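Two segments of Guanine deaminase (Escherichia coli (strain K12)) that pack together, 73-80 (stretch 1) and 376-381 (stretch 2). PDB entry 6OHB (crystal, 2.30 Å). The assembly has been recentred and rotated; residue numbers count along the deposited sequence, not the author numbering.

Stretch 1 (73-80) LIVPGFVD
Stretch 2, residues 376-381: LIGNFL

Residues 73-80 and 376-381 of guanine deaminase lie about 300 residues apart in one chain and pack without a single hydrogen bond between them. Stretch 1 runs as strand from Leu73 to Pro76, passes through Gly77 (phi/psi -58/142) and resumes as strand at Phe78-Asp80; its backbone stays extended throughout, from -107/124 at Ile74 and -128/158 at Val75 to -65/152 at Pro76 and -118/113 at Val79. Stretch 2 is irregular. Ile377 (-139/175) and Asn379 (-157/-172) are extended, Gly378 between them adopts 116/-20, and Phe380 turns to -103/31. The two segments run nearly antiparallel, their end-to-end directions 164° apart, with Pro76 and Asn379 in register at a CA-CA distance of 5.5 Å. The contact is modest, burying 271 Å² in all.

Pro76 is the central bump. Its CA-CB bond points toward stretch 2, and its C-gamma-exo ring rests on the backbone there, with Pro76 CG 3.3 Å from Gly378 O and 3.7 Å from Asn379 CA. The ring meets backbone here: the CA-CB bond of Asn379 (chi1 50°, p; chi2 26°) points away, its side chain being hydrogen-bonded elsewhere in the structure, and a CB on Gly378 would point away too. At the Gly378 backbone angles a CB would be jammed against the carbonyl O of Ile377, which by itself calls for glycine.

Phe380 supplies the large bump from stretch 2. Its CA-CB bond points sideways, but with chi1 -62° (m) and chi2 -69° the ring reaches back to the strand and packs against the backbone from Ile74 to Pro76. Phe380 CZ lies 3.6 Å from Val75 C and 3.7 Å from Pro76 N, while CE2 of Phe380 is 3.9 Å from Ile74 O; these atoms meet the ring obliquely. The CA-CB bond of Val75 (chi1 -57°, m) points away, and it is the backbone carbonyl carbon of Val75 that the ring meets. Apolar contacts complete the fit: Pro76 CD is 3.8 Å from Phe380 CE2, and Ile74 CG2, on an m,t side chain whose end leads away, is 4.0 Å from Phe380 CZ.

Beyond the proline, the CA-CB bonds of Val79 (chi1 180°, t) and Ile377 (chi1 61°, p; chi2 171°, t) point toward the opposing stretch, and their methyls meet, Val79 CG2 lying 4.0 Å from Ile377 CD1. This methyl-methyl contact is van der Waals in nature. Leu73, Phe78 and Asp80, like Leu376 and Leu381, remain out of reach. With no hydrogen bond across it, the join consists of van der Waals contacts, most of its area at Pro76 and Phe380.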

# COMPACT_ATOMS: atom_id res chain seq x y z
N LEU A 73 12.52 -4.65 17.88
CA LEU A 73 13.49 -5.23 16.95
C LEU A 73 14.37 -4.12 16.39
O LEU A 73 13.87 -3.14 15.85
CB LEU A 73 12.78 -5.99 15.83
CG LEU A 73 13.51 -7.20 15.25
CD1 LEU A 73 13.29 -8.43 16.13
CD2 LEU A 73 13.02 -7.45 13.84
N ILE A 74 15.68 -4.29 16.48
CA ILE A 74 16.64 -3.26 16.10
C ILE A 74 17.30 -3.69 14.80
O ILE A 74 17.86 -4.79 14.70
CB ILE A 74 17.69 -3.02 17.20
CG1 ILE A 74 16.99 -2.73 18.53
CG2 ILE A 74 18.62 -1.88 16.82
CD1 ILE A 74 17.96 -2.46 19.68
N VAL A 75 17.21 -2.81 13.80
CA VAL A 75 17.70 -3.08 12.46
C VAL A 75 18.62 -1.94 12.05
O VAL A 75 18.55 -0.84 12.61
CB VAL A 75 16.53 -3.24 11.45
CG1 VAL A 75 15.60 -4.34 11.91
CG2 VAL A 75 15.77 -1.93 11.30
N PRO A 76 19.51 -2.18 11.08
CA PRO A 76 20.30 -1.06 10.55
C PRO A 76 19.39 -0.07 9.85
O PRO A 76 18.32 -0.42 9.35
CB PRO A 76 21.26 -1.74 9.57
CG PRO A 76 21.25 -3.19 9.95
CD PRO A 76 19.89 -3.46 10.48
N GLY A 77 19.82 1.19 9.83
CA GLY A 77 19.02 2.23 9.20
C GLY A 77 18.75 1.92 7.74
O GLY A 77 19.59 1.36 7.03
N PHE A 78 17.53 2.25 7.30
CA PHE A 78 17.16 1.99 5.91
C PHE A 78 17.87 2.94 4.96
O PHE A 78 18.16 4.10 5.29
CB PHE A 78 15.64 2.08 5.74
CG PHE A 78 14.88 1.12 6.60
CD1 PHE A 78 15.26 -0.21 6.67
CD2 PHE A 78 13.80 1.55 7.36
CE1 PHE A 78 14.57 -1.10 7.47
CE2 PHE A 78 13.11 0.66 8.16
CZ PHE A 78 13.50 -0.67 8.21
N VAL A 79 18.09 2.45 3.74
CA VAL A 79 18.84 3.14 2.69
C VAL A 79 17.89 3.36 1.52
O VAL A 79 17.47 2.41 0.85
CB VAL A 79 20.07 2.35 2.26
CG1 VAL A 79 20.82 3.10 1.17
CG2 VAL A 79 20.98 2.07 3.46
N ASP A 80 17.57 4.63 1.25
CA ASP A 80 16.65 5.04 0.19
C ASP A 80 17.46 5.56 -0.99
O ASP A 80 18.03 6.65 -0.92
CB ASP A 80 15.70 6.12 0.72
CG ASP A 80 14.49 6.34 -0.16
OD1 ASP A 80 14.57 6.07 -1.39
OD2 ASP A 80 13.45 6.78 0.37
N LEU A 376 30.73 1.29 5.23
CA LEU A 376 30.47 2.26 6.28
C LEU A 376 29.19 2.01 7.06
O LEU A 376 29.16 2.28 8.26
CB LEU A 376 30.42 3.68 5.69
CG LEU A 376 31.61 4.04 4.79
CD1 LEU A 376 31.54 5.50 4.37
CD2 LEU A 376 32.93 3.75 5.50
N ILE A 377 28.14 1.50 6.41
CA ILE A 377 26.83 1.30 7.02
C ILE A 377 26.28 -0.04 6.55
O ILE A 377 26.87 -0.71 5.71
CB ILE A 377 25.85 2.44 6.67
CG1 ILE A 377 25.62 2.49 5.15
CG2 ILE A 377 26.34 3.78 7.19
CD1 ILE A 377 24.50 3.45 4.72
N GLY A 378 25.13 -0.42 7.10
CA GLY A 378 24.35 -1.53 6.59
C GLY A 378 24.20 -2.70 7.53
O GLY A 378 23.30 -3.53 7.33
N ASN A 379 25.06 -2.82 8.54
CA ASN A 379 24.91 -3.88 9.53
C ASN A 379 25.62 -3.43 10.81
O ASN A 379 26.05 -2.28 10.94
CB ASN A 379 25.42 -5.22 9.00
CG ASN A 379 26.81 -5.12 8.38
OD1 ASN A 379 27.61 -4.25 8.73
ND2 ASN A 379 27.11 -6.03 7.46
N PHE A 380 25.72 -4.35 11.77
CA PHE A 380 26.27 -4.05 13.09
C PHE A 380 27.69 -4.57 13.26
O PHE A 380 28.09 -4.93 14.37
CB PHE A 380 25.35 -4.60 14.18
CG PHE A 380 23.97 -4.01 14.17
CD1 PHE A 380 23.77 -2.68 14.53
CD2 PHE A 380 22.88 -4.77 13.78
CE1 PHE A 380 22.50 -2.13 14.51
CE2 PHE A 380 21.61 -4.22 13.76
CZ PHE A 380 21.42 -2.90 14.12
N LEU A 381 28.47 -4.63 12.17
CA LEU A 381 29.86 -5.04 12.28
C LEU A 381 30.67 -3.96 13.01
O LEU A 381 30.46 -2.77 12.77
CB LEU A 381 30.46 -5.28 10.89
CG LEU A 381 29.95 -6.45 10.05
CD1 LEU A 381 30.59 -6.41 8.67
CD2 LEU A 381 30.21 -7.78 10.74